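Local coordinates for geranyltranstransferase (Agrobacterium tumefaciens, PDB 2H8O), which catalyses the prenyl transfer that joins geranyl diphosphate to isopentenyl diphosphate to give farnesyl diphosphate, as a member of the polyprenyl synthetase family, at the interface of chains A and B. Residues are numbered along the deposited sequence; one frame, centred on the assembly and turned at random. Chains: chain A/B, Geranyltranstransferase.

The interface of chains A and B. Residues chain A 159-160, 163, 186, 189-190, 195; chain B 157, 159-160, 163.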
ATOM      1  N   LEU A 159       3.072  -4.791  -0.495  1.00 13.83           N
ATOM      2  CA  LEU A 159       2.860  -3.416  -0.003  1.00 14.64           C
ATOM      3  C   LEU A 159       1.503  -3.311   0.733  1.00 15.19           C
ATOM      4  O   LEU A 159       1.412  -2.749   1.819  1.00 16.32           O
ATOM      5  CB  LEU A 159       2.951  -2.432  -1.160  1.00 14.22           C
ATOM      6  CG  LEU A 159       2.543  -0.999  -0.891  1.00 14.92           C
ATOM      7  CD1 LEU A 159       3.264  -0.424   0.326  1.00 15.36           C
ATOM      8  CD2 LEU A 159       2.825  -0.133  -2.120  1.00 15.18           C
ATOM      9  N   THR A 160       0.459  -3.872   0.124  1.00 15.08           N
ATOM     10  CA  THR A 160      -0.884  -3.861   0.691  1.00 14.55           C
ATOM     11  C   THR A 160      -0.888  -4.610   2.039  1.00 14.77           C
ATOM     12  O   THR A 160      -1.459  -4.158   3.021  1.00 15.28           O
ATOM     13  CB  THR A 160      -1.904  -4.476  -0.276  1.00 14.79           C
ATOM     14  OG1 THR A 160      -1.808  -3.815  -1.554  1.00 13.94           O
ATOM     15  CG2 THR A 160      -3.329  -4.318   0.264  1.00 15.69           C
ATOM     16  N   PHE A 163       0.247  -2.961   5.420  1.00 15.92           N
ATOM     17  CA  PHE A 163      -0.753  -2.169   6.133  1.00 15.59           C
ATOM     18  C   PHE A 163      -1.772  -3.017   6.884  1.00 15.92           C
ATOM     19  O   PHE A 163      -2.116  -2.704   8.024  1.00 16.34           O
ATOM     20  CB  PHE A 163      -1.377  -1.138   5.201  1.00 16.79           C
ATOM     21  CG  PHE A 163      -0.399  -0.084   4.799  1.00 15.57           C
ATOM     22  CD1 PHE A 163      -0.054   0.892   5.701  1.00 16.16           C
ATOM     23  CD2 PHE A 163       0.255  -0.125   3.570  1.00 17.19           C
ATOM     24  CE1 PHE A 163       0.868   1.880   5.357  1.00 16.62           C
ATOM     25  CE2 PHE A 163       1.173   0.837   3.237  1.00 17.24           C
ATOM     26  CZ  PHE A 163       1.486   1.829   4.124  1.00 17.80           C
ATOM     27  N   ALA A 186       3.465   5.043   5.695  1.00 15.87           N
ATOM     28  CA  ALA A 186       3.028   5.558   4.404  1.00 15.18           C
ATOM     29  C   ALA A 186       3.860   6.768   3.981  1.00 15.68           C
ATOM     30  O   ALA A 186       4.233   6.872   2.798  1.00 16.63           O
ATOM     31  CB  ALA A 186       1.534   5.903   4.449  1.00 15.55           C
ATOM     32  N   ALA A 189       7.343   5.592   3.067  1.00 16.12           N
ATOM     33  CA  ALA A 189       7.391   4.676   1.924  1.00 15.53           C
ATOM     34  C   ALA A 189       6.997   5.267   0.563  1.00 15.83           C
ATOM     35  O   ALA A 189       7.365   4.712  -0.487  1.00 16.52           O
ATOM     36  CB  ALA A 189       6.512   3.466   2.223  1.00 14.82           C
ATOM     37  N   GLY A 190       6.261   6.377   0.596  1.00 15.34           N
ATOM     38  CA  GLY A 190       5.565   6.907  -0.568  1.00 15.25           C
ATOM     39  C   GLY A 190       6.286   8.025  -1.294  1.00 15.36           C
ATOM     40  O   GLY A 190       7.513   8.062  -1.351  1.00 15.64           O
ATOM     41  N   ALA A 195       9.533   5.617  -2.341  1.00 16.02           N
ATOM     42  CA  ALA A 195       9.133   5.588  -3.755  1.00 16.06           C
ATOM     43  C   ALA A 195       9.617   6.836  -4.480  1.00 15.90           C
ATOM     44  O   ALA A 195      10.109   6.778  -5.609  1.00 16.88           O
ATOM     45  CB  ALA A 195       7.605   5.406  -3.925  1.00 16.54           C
TER
ATOM     46  N   SER B 157       3.024   4.566  -5.384  1.00 14.67           N
ATOM     47  CA  SER B 157       2.867   5.747  -4.540  1.00 14.55           C
ATOM     48  C   SER B 157       1.379   6.044  -4.265  1.00 14.07           C
ATOM     49  O   SER B 157       1.019   6.470  -3.185  1.00 15.25           O
ATOM     50  CB  SER B 157       3.567   6.957  -5.127  1.00 15.13           C
ATOM     51  OG  SER B 157       4.973   6.743  -5.293  1.00 14.99           O
ATOM     52  N   LEU B 159      -1.038   3.711  -4.217  1.00 13.83           N
ATOM     53  CA  LEU B 159      -1.452   2.669  -3.259  1.00 14.64           C
ATOM     54  C   LEU B 159      -1.033   3.062  -1.822  1.00 15.19           C
ATOM     55  O   LEU B 159      -1.816   2.963  -0.883  1.00 16.32           O
ATOM     56  CB  LEU B 159      -0.866   1.326  -3.670  1.00 14.22           C
ATOM     57  CG  LEU B 159      -0.997   0.179  -2.690  1.00 14.92           C
ATOM     58  CD1 LEU B 159      -2.441  -0.013  -2.232  1.00 15.36           C
ATOM     59  CD2 LEU B 159      -0.476  -1.114  -3.321  1.00 15.18           C
ATOM     60  N   THR B 160       0.212   3.517  -1.676  1.00 15.08           N
ATOM     61  CA  THR B 160       0.752   3.931  -0.387  1.00 14.55           C
ATOM     62  C   THR B 160      -0.065   5.115   0.167  1.00 14.77           C
ATOM     63  O   THR B 160      -0.421   5.155   1.335  1.00 15.28           O
ATOM     64  CB  THR B 160       2.238   4.299  -0.498  1.00 14.79           C
ATOM     65  OG1 THR B 160       2.956   3.206  -1.105  1.00 13.94           O
ATOM     66  CG2 THR B 160       2.832   4.582   0.886  1.00 15.69           C
ATOM     67  N   PHE B 163      -3.477   4.675   2.063  1.00 15.92           N
ATOM     68  CA  PHE B 163      -3.402   4.374   3.490  1.00 15.59           C
ATOM     69  C   PHE B 163      -3.078   5.591   4.348  1.00 15.92           C
ATOM     70  O   PHE B 163      -3.681   5.780   5.404  1.00 16.34           O
ATOM     71  CB  PHE B 163      -2.481   3.185   3.734  1.00 16.79           C
ATOM     72  CG  PHE B 163      -3.052   1.916   3.195  1.00 15.57           C
ATOM     73  CD1 PHE B 163      -4.078   1.300   3.870  1.00 16.16           C
ATOM     74  CD2 PHE B 163      -2.647   1.394   1.969  1.00 17.19           C
ATOM     75  CE1 PHE B 163      -4.641   0.122   3.381  1.00 16.62           C
ATOM     76  CE2 PHE B 163      -3.210   0.244   1.481  1.00 17.24           C
ATOM     77  CZ  PHE B 163      -4.205  -0.387   2.174  1.00 17.80           C
TER
HETATM   78  O   HOH W   1       5.740   2.540  -1.200  1.00 13.56           O
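Helix 148-167 of each chain meets its own copy across a two-fold axis, so the centre of this interface is built from like-with-like pairs. The tight part begins with A:Phe163 and B:Phe163, whose rings stack nearly parallel, 6° between planes, with centroids 4.6 Å apart. The stack is offset: CD2 of A:Phe163 lies 3.6 Å from CD2 of B:Phe163, while CB of each phenylalanine sits over the middle of the other ring, with B:Phe163 CB 3.9 Å from the centroid of the A:Phe163 ring. In both copies CG is anti to the carbonyl carbon (chi1 -68°), and the ring is turned so that its face receives the partner's methylene.

Along the same helix, A:Leu159 and B:Leu159 point tip to tip, CG anti to the backbone N (chi1 170°), and their CD2 methyls touch at 3.6 Å. The same A:Leu159 CD2 also packs at 3.5 Å against OG1 of B:Thr160, whose side chain crosses the leucine at about a right angle.

B:Thr160 is itself the most buried residue of the patch, hiding 54 Å², with its methyl packed and its hydroxyl turned to water. CG2, anti to the backbone N, is directed at the end of helix 175-189, 3.7 Å from A:Ala186 CA; it also rests on A:Gly190 CA at 3.9 Å and, slightly farther off, on A:Ala189 CB. The loose side starts at OG1, anti to the carbonyl carbon and beside the backbone N, which contacts water 1 at 2.9 Å; that water reaches the carbonyl O of A:Ala189. The polar link is thus water-mediated; no direct hydrogen bond joins the chains in this patch. Farther out, B:Ser157 OG merely brushes A:Ala195 CB, the two residues hiding 10 and 3 Å².

Self-pairing of Phe163 and Leu159 probably sets the register of the two helices, the water bridge at most adding to it, and so helps to assemble the homodimer typical of this all-helical prenyltransferase family.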